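Local coordinates for acyl-CoA synthetase (AMP-forming)/AMP-acid ligase II-like protein (Dyadobacter fermentans, PDB 4GS5) that probably activates a carboxylic acid, perhaps a medium-chain fatty acid, with ATP and joins it to coenzyme A, at residues M4-G9 with W104-E110; Y23-A27 with L85-Y89; F30-L35 with L96-E101; D123-M129 with R149-L155. One frame throughout, in Å; residues are numbered along the deposited sequence. Where two conformers were deposited one is given.

The four contacts lie in the N-terminal part of the chain, around one edge of its large mixed sheet. Contact 1 pairs the outermost strand 5-8 with strand 105-109; contact 4, about 13 Å away between centres, pairs strands 126-129 and 153-155 farther into the same sheet, and strand 80-83 runs between the two pairs. Helix 22-36 serves both contact 2 and contact 3, which have their centres about 12 Å apart and touch through Ala27 CA and Leu96 CD1, 3.8 Å apart. Contacts 2 and 3 are nested along the chain inside the loop closed by contact 1. Trp104 CH2 and Phe126 CD2, 3.6 Å apart, join contact 1 to contact 4.

Contact 1: residues M4-G9 with W104-E110; sequences MIWTTG and WELTVTE
An antiparallel beta pair closes one edge of the large mixed sheet: strand 5-8 is outermost and strand 105-109 its neighbour, with axes 4.7 Å apart at 160°. Both backbones are extended. Trp6 with Val108 and Thr8 with Leu106 are hydrogen-bonded pairs, and Thr7 with Thr107, CA atoms 4.7 Å apart, is the non-hydrogen-bonded pair between them. Trp6 N to Val108 O, Val108 N to Trp6 O and Thr8 N to Leu106 O each measure 2.9 Å; Leu106 N to Thr8 O measures 3.0 Å.

Side chains alternate between two faces. Trp6 (chi1 t, chi2 61°), Thr8 (t), Leu106 (m, t) and Val108 (t) share the face covered by helix 22-36, where Val108 meets Phe24 and Thr8 meets Met31; helix 90-102 adds Leu96 against Leu106. Trp6 CE3 lies 4.3 Å from Val108 CG2, and Thr8 CG2 is 3.9 Å from Leu106 CB. The hydroxyl of Thr8 bonds to Gln16. On the other face Thr7 and Thr107 are both m, with Thr7 OG1 4.5 Å from Thr107 OG1. There Ile5 (p, t) brings its CB to 4.3 Å from Thr107 CG2. Glu110 (m, t) reaches Asn21 with its carboxylate. Met4, a selenomethionine, is poorly ordered, but Met4 O accepts a weak 3.3 Å hydrogen bond from Thr109 OG1, whose chi1 is t.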
# COMPACT_ATOMS: atom_id res chain seq x y z
N MSE A 4 1.55 23.18 -22.04
CA MSE A 4 1.75 22.37 -20.83
C MSE A 4 0.93 21.08 -20.81
O MSE A 4 0.88 20.39 -19.79
CB MSE A 4 1.48 23.19 -19.56
CG MSE A 4 2.76 23.66 -18.87
SE MSE A 4 3.91 24.64 -20.11
CE MSE A 4 5.63 24.38 -19.24
N ILE A 5 0.30 20.77 -21.94
CA ILE A 5 -0.40 19.50 -22.11
C ILE A 5 -0.27 18.97 -23.54
O ILE A 5 -0.29 19.72 -24.51
CB ILE A 5 -1.90 19.59 -21.75
CG1 ILE A 5 -2.64 20.54 -22.68
CG2 ILE A 5 -2.08 20.03 -20.31
CD1 ILE A 5 -4.11 20.69 -22.33
N TRP A 6 -0.11 17.65 -23.65
CA TRP A 6 -0.10 16.99 -24.96
C TRP A 6 -1.28 16.02 -25.05
O TRP A 6 -1.43 15.14 -24.20
CB TRP A 6 1.23 16.27 -25.17
CG TRP A 6 1.36 15.57 -26.49
CD1 TRP A 6 1.32 16.14 -27.74
CD2 TRP A 6 1.59 14.17 -26.70
NE1 TRP A 6 1.49 15.17 -28.70
CE2 TRP A 6 1.66 13.96 -28.09
CE3 TRP A 6 1.72 13.07 -25.84
CZ2 TRP A 6 1.86 12.69 -28.65
CZ3 TRP A 6 1.92 11.81 -26.39
CH2 TRP A 6 1.99 11.64 -27.78
N THR A 7 -2.13 16.19 -26.06
CA THR A 7 -3.32 15.36 -26.20
C THR A 7 -3.08 14.23 -27.20
O THR A 7 -2.60 14.45 -28.30
CB THR A 7 -4.55 16.18 -26.63
OG1 THR A 7 -4.82 17.19 -25.64
CG2 THR A 7 -5.78 15.28 -26.77
N THR A 8 -3.41 13.01 -26.80
CA THR A 8 -3.12 11.85 -27.64
C THR A 8 -4.14 10.73 -27.50
O THR A 8 -5.12 10.83 -26.75
CB THR A 8 -1.67 11.31 -27.39
OG1 THR A 8 -1.32 10.39 -28.43
CG2 THR A 8 -1.56 10.61 -26.03
N GLY A 9 -3.90 9.65 -28.23
CA GLY A 9 -4.84 8.55 -28.31
C GLY A 9 -4.32 7.50 -29.28
O GLY A 9 -3.31 7.73 -29.96
N TRP A 104 -9.08 5.32 -24.81
CA TRP A 104 -9.37 6.54 -24.09
C TRP A 104 -8.81 7.72 -24.85
O TRP A 104 -7.90 7.57 -25.66
CB TRP A 104 -8.71 6.53 -22.72
CG TRP A 104 -9.22 5.51 -21.75
CD1 TRP A 104 -10.29 4.67 -21.90
CD2 TRP A 104 -8.64 5.21 -20.47
NE1 TRP A 104 -10.41 3.87 -20.77
CE2 TRP A 104 -9.41 4.19 -19.88
CE3 TRP A 104 -7.55 5.72 -19.77
CZ2 TRP A 104 -9.13 3.66 -18.62
CZ3 TRP A 104 -7.26 5.20 -18.49
CH2 TRP A 104 -8.05 4.18 -17.95
N GLU A 105 -9.35 8.91 -24.59
CA GLU A 105 -8.66 10.14 -24.95
C GLU A 105 -7.70 10.46 -23.81
O GLU A 105 -8.12 10.62 -22.66
CB GLU A 105 -9.67 11.27 -25.10
CG GLU A 105 -9.05 12.60 -25.48
CD GLU A 105 -10.05 13.75 -25.41
OE1 GLU A 105 -9.64 14.90 -25.68
OE2 GLU A 105 -11.23 13.50 -25.10
N LEU A 106 -6.41 10.56 -24.10
CA LEU A 106 -5.42 10.84 -23.07
C LEU A 106 -4.99 12.30 -23.09
O LEU A 106 -4.58 12.83 -24.13
CB LEU A 106 -4.18 9.94 -23.22
CG LEU A 106 -4.42 8.44 -23.18
CD1 LEU A 106 -3.18 7.68 -23.58
CD2 LEU A 106 -4.87 8.03 -21.78
N THR A 107 -5.11 12.96 -21.94
CA THR A 107 -4.55 14.29 -21.76
C THR A 107 -3.31 14.19 -20.87
O THR A 107 -3.42 13.96 -19.67
CB THR A 107 -5.55 15.25 -21.12
OG1 THR A 107 -6.67 15.42 -21.99
CG2 THR A 107 -4.91 16.61 -20.85
N VAL A 108 -2.14 14.36 -21.46
CA VAL A 108 -0.92 14.16 -20.73
C VAL A 108 -0.38 15.50 -20.26
O VAL A 108 -0.19 16.41 -21.06
CB VAL A 108 0.15 13.46 -21.59
CG1 VAL A 108 1.38 13.14 -20.76
CG2 VAL A 108 -0.43 12.20 -22.22
N THR A 109 -0.15 15.61 -18.95
CA THR A 109 0.40 16.84 -18.39
C THR A 109 1.72 16.54 -17.67
O THR A 109 1.99 15.39 -17.33
CB THR A 109 -0.57 17.50 -17.40
OG1 THR A 109 -0.08 18.79 -17.05
CG2 THR A 109 -0.67 16.67 -16.15
N GLU A 110 2.53 17.57 -17.46
CA GLU A 110 3.78 17.40 -16.73
C GLU A 110 3.45 17.10 -15.29
O GLU A 110 2.58 17.74 -14.70
CB GLU A 110 4.69 18.64 -16.85
CG GLU A 110 4.88 19.08 -18.29
CD GLU A 110 6.08 20.01 -18.50
OE1 GLU A 110 6.55 20.64 -17.53
OE2 GLU A 110 6.54 20.11 -19.66

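Contact 2: residues Y23-A27 with L85-Y89; sequences YFAQA and LNVGY
This is a helix-to-loop contact in which the early part of helix 22-36 packs on the turn between strand 80-83 and helix 90-102. Residues 23-27 are helical; Asn86 to Tyr89 form a type I beta turn, with Tyr89 N bonded to Asn86 O at 3.0 Å. The closest CA pairs are Ala27 with Val87 at 6.3 Å and Gln26 with Gly88 at 6.7 Å.

Tyr23, with chi1 t and chi2 79°, lays its ring against the turn. Its OH accepts from Val87 N at 3.0 Å, while Val87 CG2 (chi1 m) sits over the ring face, 3.8 Å from the Tyr23 centroid, in a CH-pi contact. Ala27 CB meets Val87 CG2 at 4.4 Å. Gln26 (m, t) points toward the loop and brings NE2 to 3.4 Å from Gly88 CA.

Two waters bridge the segments. One lies 2.6 Å from Tyr23 OH and 3.0 Å from Leu85 O; the other donates to Gln26 OE1 at 3.0 Å and Asn86 OD1 at 2.9 Å. Asn86, chi1 t, also accepts from Gly88 N at OD1, 2.8 Å away, which makes an Asx turn just ahead of the N-cap residue Tyr89, in the strand-to-helix connection of a beta-alpha-beta crossover.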
# COMPACT_ATOMS: atom_id res chain seq x y z
N TYR A 23 9.86 15.46 -22.35
CA TYR A 23 9.04 14.70 -21.42
C TYR A 23 7.92 13.97 -22.18
O TYR A 23 7.76 12.76 -22.05
CB TYR A 23 8.47 15.61 -20.32
CG TYR A 23 7.53 14.88 -19.39
CD1 TYR A 23 8.00 14.07 -18.38
CD2 TYR A 23 6.15 14.99 -19.55
CE1 TYR A 23 7.14 13.40 -17.54
CE2 TYR A 23 5.27 14.33 -18.72
CZ TYR A 23 5.77 13.53 -17.72
OH TYR A 23 4.91 12.86 -16.89
N PHE A 24 7.20 14.71 -23.01
CA PHE A 24 6.09 14.16 -23.79
C PHE A 24 6.55 13.16 -24.85
O PHE A 24 5.79 12.27 -25.25
CB PHE A 24 5.31 15.29 -24.46
CG PHE A 24 4.53 16.12 -23.51
CD1 PHE A 24 3.96 15.56 -22.38
CD2 PHE A 24 4.35 17.48 -23.74
CE1 PHE A 24 3.23 16.33 -21.49
CE2 PHE A 24 3.62 18.26 -22.85
CZ PHE A 24 3.06 17.68 -21.73
N ALA A 25 7.79 13.30 -25.30
CA ALA A 25 8.33 12.40 -26.30
C ALA A 25 8.58 11.02 -25.71
O ALA A 25 8.57 10.02 -26.43
CB ALA A 25 9.62 12.98 -26.90
N GLN A 26 8.80 10.97 -24.39
CA GLN A 26 8.88 9.69 -23.69
C GLN A 26 7.58 8.93 -23.92
O GLN A 26 7.59 7.74 -24.22
CB GLN A 26 9.06 9.90 -22.19
CG GLN A 26 10.31 10.62 -21.76
CD GLN A 26 10.43 10.65 -20.25
OE1 GLN A 26 9.85 11.53 -19.59
NE2 GLN A 26 11.14 9.68 -19.68
N ALA A 27 6.47 9.63 -23.77
CA ALA A 27 5.15 9.02 -23.93
C ALA A 27 4.97 8.55 -25.38
O ALA A 27 4.60 7.39 -25.65
CB ALA A 27 4.08 10.03 -23.55
N LEU A 85 0.70 11.40 -13.76
CA LEU A 85 1.76 10.63 -13.15
C LEU A 85 2.95 10.61 -14.11
O LEU A 85 2.78 10.65 -15.33
CB LEU A 85 1.28 9.21 -12.88
CG LEU A 85 0.16 9.19 -11.84
CD1 LEU A 85 -0.53 7.85 -11.82
CD2 LEU A 85 0.75 9.55 -10.49
N ASN A 86 4.15 10.57 -13.55
CA ASN A 86 5.38 10.69 -14.31
C ASN A 86 5.48 9.56 -15.33
O ASN A 86 5.58 8.39 -14.95
CB ASN A 86 6.58 10.68 -13.36
CG ASN A 86 7.84 11.23 -14.00
OD1 ASN A 86 8.18 10.85 -15.12
ND2 ASN A 86 8.53 12.13 -13.30
N VAL A 87 5.43 9.89 -16.62
CA VAL A 87 5.48 8.87 -17.66
C VAL A 87 6.91 8.39 -17.88
O VAL A 87 7.17 7.52 -18.70
CB VAL A 87 4.90 9.36 -19.01
CG1 VAL A 87 3.39 9.50 -18.92
CG2 VAL A 87 5.58 10.66 -19.45
N GLY A 88 7.85 8.98 -17.15
CA GLY A 88 9.20 8.45 -17.14
C GLY A 88 9.22 7.16 -16.33
O GLY A 88 10.19 6.42 -16.36
N TYR A 89 8.13 6.90 -15.61
CA TYR A 89 8.04 5.73 -14.73
C TYR A 89 6.79 4.89 -14.98
O TYR A 89 5.85 5.34 -15.64
CB TYR A 89 8.14 6.13 -13.25
CG TYR A 89 9.49 6.73 -12.91
CD1 TYR A 89 10.45 6.00 -12.21
CD2 TYR A 89 9.82 8.01 -13.33
CE1 TYR A 89 11.69 6.55 -11.93
CE2 TYR A 89 11.06 8.56 -13.05
CZ TYR A 89 11.99 7.83 -12.35
OH TYR A 89 13.22 8.38 -12.07
O HOH W 1 2.33 12.95 -17.16
O HOH W 2 10.37 12.00 -16.68

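Contact 3: residues F30-L35 with L96-E101; sequences FMEKWL and LVRGME. With EDO (1,2-ethanediol), chain U.
The selenomethionine side chain of Met100 acts as a knob in a hole formed by Phe30, Met31 (also a selenomethionine), Trp34 and Leu35, and so knits two helices together. This knob-into-hole contact joins helix 22-36 to helix 90-102; the axes of the segments 30-35 and 96-101 approach to 10.7 Å and cross at -45°, and the nearest CA pair is Met31 with Leu96, 7.2 Å.

Met100 (m, t, m) points toward the partner helix. Its CE is 3.4 Å from Trp34 CG and 3.8 Å from Phe30 CE2, and its SE lies 3.8 Å from both Met31 CB and Leu35 CD2. The selenium is also 4.4 Å from the centroid of the five-membered ring of Trp34, an oblique Met-aromatic contact. Trp34 (chi1 t, chi2 -93°) holds Val97 CG1 over one ring face, with Trp34 CH2 4.0 Å from that methyl. Phe30 (t, chi2 85°) receives Val97 CG2 at its ring edge, 3.5 Å from Phe30 CZ, while Phe30 CD2 lies 4.0 Å from Leu96 CD1. Leu96 and Leu35 are both m, t.

Beyond the pair, Phe41 meets the rings of Phe30 and Trp34, and Arg59 makes a cation-pi contact with Trp34. Lys33 NZ donates to O1 of a 1,2-ethanediol, probably from the crystallisation liquor, at 2.9 Å. At the polar margin Trp34 NE1 makes a weak 3.4 Å hydrogen bond to Glu101 OE2, and a water donates to that same OE2 at 2.6 Å.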
# COMPACT_ATOMS: atom_id res chain seq x y z
N PHE A 30 7.07 5.42 -26.14
CA PHE A 30 6.47 4.23 -25.59
C PHE A 30 5.27 3.80 -26.42
O PHE A 30 5.14 2.64 -26.79
CB PHE A 30 6.04 4.43 -24.13
CG PHE A 30 5.27 3.27 -23.59
CD1 PHE A 30 5.94 2.18 -23.06
CD2 PHE A 30 3.89 3.25 -23.64
CE1 PHE A 30 5.23 1.09 -22.57
CE2 PHE A 30 3.18 2.17 -23.16
CZ PHE A 30 3.85 1.09 -22.62
N MSE A 31 4.38 4.75 -26.71
CA MSE A 31 3.18 4.41 -27.48
C MSE A 31 3.50 3.84 -28.86
O MSE A 31 2.91 2.83 -29.28
CB MSE A 31 2.26 5.62 -27.59
CG MSE A 31 1.68 6.02 -26.25
SE MSE A 31 0.77 7.72 -26.33
CE MSE A 31 -0.91 7.11 -27.10
N GLU A 32 4.43 4.48 -29.56
CA GLU A 32 4.85 3.98 -30.85
C GLU A 32 5.30 2.54 -30.70
O GLU A 32 4.92 1.68 -31.50
CB GLU A 32 5.96 4.86 -31.43
CG GLU A 32 5.46 6.19 -31.97
CD GLU A 32 4.83 6.08 -33.35
OE1 GLU A 32 5.59 6.02 -34.35
OE2 GLU A 32 3.57 6.05 -33.45
N LYS A 33 6.08 2.25 -29.66
CA LYS A 33 6.56 0.89 -29.45
C LYS A 33 5.41 -0.08 -29.12
O LYS A 33 5.37 -1.20 -29.65
CB LYS A 33 7.65 0.83 -28.36
CG LYS A 33 8.29 -0.55 -28.26
CD LYS A 33 9.35 -0.66 -27.17
CE LYS A 33 9.89 -2.10 -27.12
NZ LYS A 33 10.82 -2.36 -25.99
N TRP A 34 4.48 0.34 -28.27
CA TRP A 34 3.33 -0.50 -27.96
C TRP A 34 2.57 -0.89 -29.23
O TRP A 34 2.34 -2.07 -29.49
CB TRP A 34 2.38 0.20 -26.98
CG TRP A 34 1.20 -0.66 -26.62
CD1 TRP A 34 -0.02 -0.67 -27.22
CD2 TRP A 34 1.15 -1.64 -25.58
NE1 TRP A 34 -0.84 -1.59 -26.62
CE2 TRP A 34 -0.14 -2.20 -25.61
CE3 TRP A 34 2.06 -2.09 -24.63
CZ2 TRP A 34 -0.54 -3.20 -24.71
CZ3 TRP A 34 1.67 -3.08 -23.74
CH2 TRP A 34 0.37 -3.62 -23.79
N LEU A 35 2.19 0.12 -30.01
CA LEU A 35 1.44 -0.09 -31.25
C LEU A 35 2.19 -0.98 -32.25
O LEU A 35 1.58 -1.74 -33.01
CB LEU A 35 1.08 1.25 -31.90
CG LEU A 35 0.24 2.18 -31.01
CD1 LEU A 35 0.02 3.53 -31.68
CD2 LEU A 35 -1.09 1.54 -30.62
N LEU A 96 -0.97 5.17 -20.17
CA LEU A 96 -0.89 5.12 -21.63
C LEU A 96 -1.38 3.79 -22.17
O LEU A 96 -2.11 3.74 -23.16
CB LEU A 96 0.55 5.35 -22.11
CG LEU A 96 1.22 6.63 -21.61
CD1 LEU A 96 2.61 6.75 -22.21
CD2 LEU A 96 0.37 7.84 -21.96
N VAL A 97 -0.96 2.70 -21.52
CA VAL A 97 -1.39 1.36 -21.89
C VAL A 97 -2.90 1.21 -21.79
O VAL A 97 -3.54 0.74 -22.74
CB VAL A 97 -0.72 0.29 -20.99
CG1 VAL A 97 -1.35 -1.08 -21.23
CG2 VAL A 97 0.79 0.25 -21.25
N ARG A 98 -3.47 1.63 -20.66
CA ARG A 98 -4.93 1.62 -20.50
C ARG A 98 -5.57 2.44 -21.61
O ARG A 98 -6.51 1.99 -22.27
CB ARG A 98 -5.33 2.19 -19.13
CG ARG A 98 -4.95 1.31 -17.96
CD ARG A 98 -4.95 2.11 -16.65
NE ARG A 98 -4.44 1.32 -15.53
CZ ARG A 98 -3.89 1.84 -14.44
NH1 ARG A 98 -3.80 3.15 -14.30
NH2 ARG A 98 -3.45 1.04 -13.48
N GLY A 99 -5.04 3.63 -21.83
CA GLY A 99 -5.53 4.49 -22.90
C GLY A 99 -5.56 3.83 -24.27
O GLY A 99 -6.52 4.00 -25.02
N MSE A 100 -4.52 3.08 -24.61
CA MSE A 100 -4.46 2.47 -25.93
C MSE A 100 -5.26 1.18 -26.00
O MSE A 100 -5.84 0.85 -27.04
CB MSE A 100 -3.01 2.20 -26.35
CG MSE A 100 -2.25 3.45 -26.75
SE MSE A 100 -0.45 2.94 -27.20
CE MSE A 100 0.16 2.31 -25.46
N GLU A 101 -5.30 0.44 -24.90
CA GLU A 101 -6.06 -0.80 -24.87
C GLU A 101 -7.56 -0.55 -24.81
O GLU A 101 -8.34 -1.32 -25.36
CB GLU A 101 -5.61 -1.68 -23.71
CG GLU A 101 -4.27 -2.32 -23.95
CD GLU A 101 -4.32 -3.29 -25.11
OE1 GLU A 101 -4.80 -4.43 -24.90
OE2 GLU A 101 -3.90 -2.92 -26.23
C1 EDO U . 10.10 0.19 -23.65
O1 EDO U . 11.21 -0.72 -23.68
C2 EDO U . 10.63 1.62 -23.67
O2 EDO U . 9.69 2.49 -24.29
O HOH W 3 -3.74 -1.42 -28.38

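Contact 4: residues D123-M129 with R149-L155; sequences DFDFVAM and RLGKVLL
Four backbone hydrogen bonds join these segments: Phe124 N to Arg149 O at 2.8 Å, Val127 N to Lys152 O at 3.1 Å, Leu154 N to Val127 O at 3.0 Å and Met129 N to Leu154 O at 2.9 Å. The last three bind strands 126-129 and 153-155 as parallel neighbours, with axes 4.8 Å apart at 17°, in register Val127 with Val153, Ala128 with Leu154 and Met129 with Leu155. CA-H...O contacts reinforce them, such as Ala128 CA to Leu154 O at 3.2 Å. Ahead of strand 153-155, Arg149 and Leu150 end a 3-10 segment, and Gly151 takes positive phi (79°) where a CB would clash with Phe124 O.

Val127 (p), Met129 (p, t, p), Val153 (t) and Leu155 (m, t) share one face. Val127 CG1 is 3.8 Å from Val153 CG2 and 3.7 Å from Leu150 CD2, and Met129 CG is 3.7 Å from Leu155 CD2. Helix 131-139, the crossover of this beta-alpha-beta unit, packs on Met129 and Leu150. The other face carries Ala128 and Leu154 (t, p); Phe126 (t) brings CE1 to 3.8 Å from Leu154 CB, and its ring meets Trp104.

Asp125 forms a salt bridge with Arg80, and Lys152 NZ bonds to Leu73 O. The two segments are thus joined by main-chain polar bonds and apolar side chains, while these charged groups find their partners elsewhere.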
# COMPACT_ATOMS: atom_id res chain seq x y z
N ASP A 123 -12.07 18.74 -17.62
CA ASP A 123 -13.28 17.94 -17.55
C ASP A 123 -12.97 16.49 -17.92
O ASP A 123 -12.93 16.13 -19.09
CB ASP A 123 -14.36 18.54 -18.46
CG ASP A 123 -15.76 18.07 -18.08
OD1 ASP A 123 -16.68 18.24 -18.91
OD2 ASP A 123 -15.94 17.54 -16.96
N PHE A 124 -12.76 15.65 -16.91
CA PHE A 124 -12.31 14.29 -17.14
C PHE A 124 -13.27 13.25 -16.61
O PHE A 124 -14.18 13.57 -15.83
CB PHE A 124 -10.91 14.10 -16.54
CG PHE A 124 -9.93 15.10 -17.04
CD1 PHE A 124 -9.40 14.98 -18.31
CD2 PHE A 124 -9.58 16.19 -16.26
CE1 PHE A 124 -8.51 15.93 -18.80
CE2 PHE A 124 -8.68 17.14 -16.74
CZ PHE A 124 -8.15 17.01 -18.01
N ASP A 125 -13.07 12.01 -17.05
CA ASP A 125 -13.87 10.88 -16.60
C ASP A 125 -13.06 10.01 -15.66
O ASP A 125 -13.61 9.16 -14.97
CB ASP A 125 -14.33 10.03 -17.79
CG ASP A 125 -15.20 10.82 -18.76
OD1 ASP A 125 -16.12 11.53 -18.30
OD2 ASP A 125 -14.95 10.75 -19.98
N PHE A 126 -11.75 10.20 -15.68
CA PHE A 126 -10.87 9.36 -14.91
C PHE A 126 -9.49 9.99 -14.74
O PHE A 126 -8.94 10.57 -15.67
CB PHE A 126 -10.73 7.99 -15.54
CG PHE A 126 -9.82 7.08 -14.77
CD1 PHE A 126 -10.16 6.69 -13.49
CD2 PHE A 126 -8.63 6.63 -15.31
CE1 PHE A 126 -9.33 5.85 -12.76
CE2 PHE A 126 -7.80 5.79 -14.59
CZ PHE A 126 -8.15 5.40 -13.31
N VAL A 127 -8.95 9.87 -13.54
CA VAL A 127 -7.57 10.27 -13.32
C VAL A 127 -6.93 9.37 -12.27
O VAL A 127 -7.59 9.02 -11.28
CB VAL A 127 -7.46 11.73 -12.86
CG1 VAL A 127 -8.25 11.93 -11.57
CG2 VAL A 127 -5.98 12.13 -12.66
N ALA A 128 -5.67 9.00 -12.49
CA ALA A 128 -4.93 8.28 -11.44
C ALA A 128 -3.90 9.24 -10.87
O ALA A 128 -3.26 9.97 -11.62
CB ALA A 128 -4.27 7.03 -11.99
N MSE A 129 -3.75 9.26 -9.56
CA MSE A 129 -2.81 10.19 -8.96
C MSE A 129 -2.37 9.70 -7.60
O MSE A 129 -2.85 8.68 -7.12
CB MSE A 129 -3.42 11.60 -8.89
CG MSE A 129 -4.61 11.75 -7.95
SE MSE A 129 -5.36 13.58 -8.01
CE MSE A 129 -5.70 13.72 -9.91
N ARG A 149 -14.31 17.84 -11.33
CA ARG A 149 -14.01 17.72 -12.75
C ARG A 149 -13.06 16.56 -13.04
O ARG A 149 -12.81 16.21 -14.20
CB ARG A 149 -13.44 19.04 -13.29
CG ARG A 149 -14.48 20.01 -13.86
CD ARG A 149 -15.46 20.51 -12.80
NE ARG A 149 -15.99 21.83 -13.14
CZ ARG A 149 -16.24 22.78 -12.25
NH1 ARG A 149 -16.71 23.96 -12.64
NH2 ARG A 149 -16.01 22.56 -10.97
N LEU A 150 -12.50 15.97 -11.99
CA LEU A 150 -11.68 14.76 -12.15
C LEU A 150 -12.52 13.54 -12.56
O LEU A 150 -11.98 12.57 -13.10
CB LEU A 150 -10.90 14.45 -10.88
CG LEU A 150 -9.85 15.49 -10.44
CD1 LEU A 150 -9.28 15.14 -9.07
CD2 LEU A 150 -8.73 15.62 -11.47
N GLY A 151 -13.84 13.60 -12.30
CA GLY A 151 -14.74 12.49 -12.64
C GLY A 151 -14.69 11.33 -11.65
O GLY A 151 -15.63 11.10 -10.87
N LYS A 152 -13.61 10.58 -11.68
CA LYS A 152 -13.43 9.48 -10.73
C LYS A 152 -11.94 9.27 -10.52
O LYS A 152 -11.17 9.30 -11.48
CB LYS A 152 -14.21 8.23 -11.18
CG LYS A 152 -13.43 7.00 -11.50
CD LYS A 152 -14.33 5.72 -11.55
CE LYS A 152 -15.73 5.98 -12.06
NZ LYS A 152 -16.40 4.67 -12.40
N VAL A 153 -11.53 9.12 -9.26
CA VAL A 153 -10.11 9.17 -8.92
C VAL A 153 -9.59 7.83 -8.39
O VAL A 153 -10.17 7.23 -7.47
CB VAL A 153 -9.84 10.23 -7.84
CG1 VAL A 153 -8.37 10.24 -7.44
CG2 VAL A 153 -10.27 11.61 -8.33
N LEU A 154 -8.50 7.35 -8.99
CA LEU A 154 -7.78 6.21 -8.44
C LEU A 154 -6.49 6.70 -7.80
O LEU A 154 -5.63 7.30 -8.46
CB LEU A 154 -7.49 5.18 -9.53
CG LEU A 154 -6.67 3.99 -9.04
CD1 LEU A 154 -7.46 3.18 -8.04
CD2 LEU A 154 -6.25 3.13 -10.20
N LEU A 155 -6.35 6.47 -6.49
CA LEU A 155 -5.15 6.86 -5.77
C LEU A 155 -4.16 5.71 -5.66
O LEU A 155 -4.56 4.58 -5.40
CB LEU A 155 -5.51 7.36 -4.36
CG LEU A 155 -6.38 8.63 -4.30
CD1 LEU A 155 -6.73 9.00 -2.86
CD2 LEU A 155 -5.65 9.80 -4.99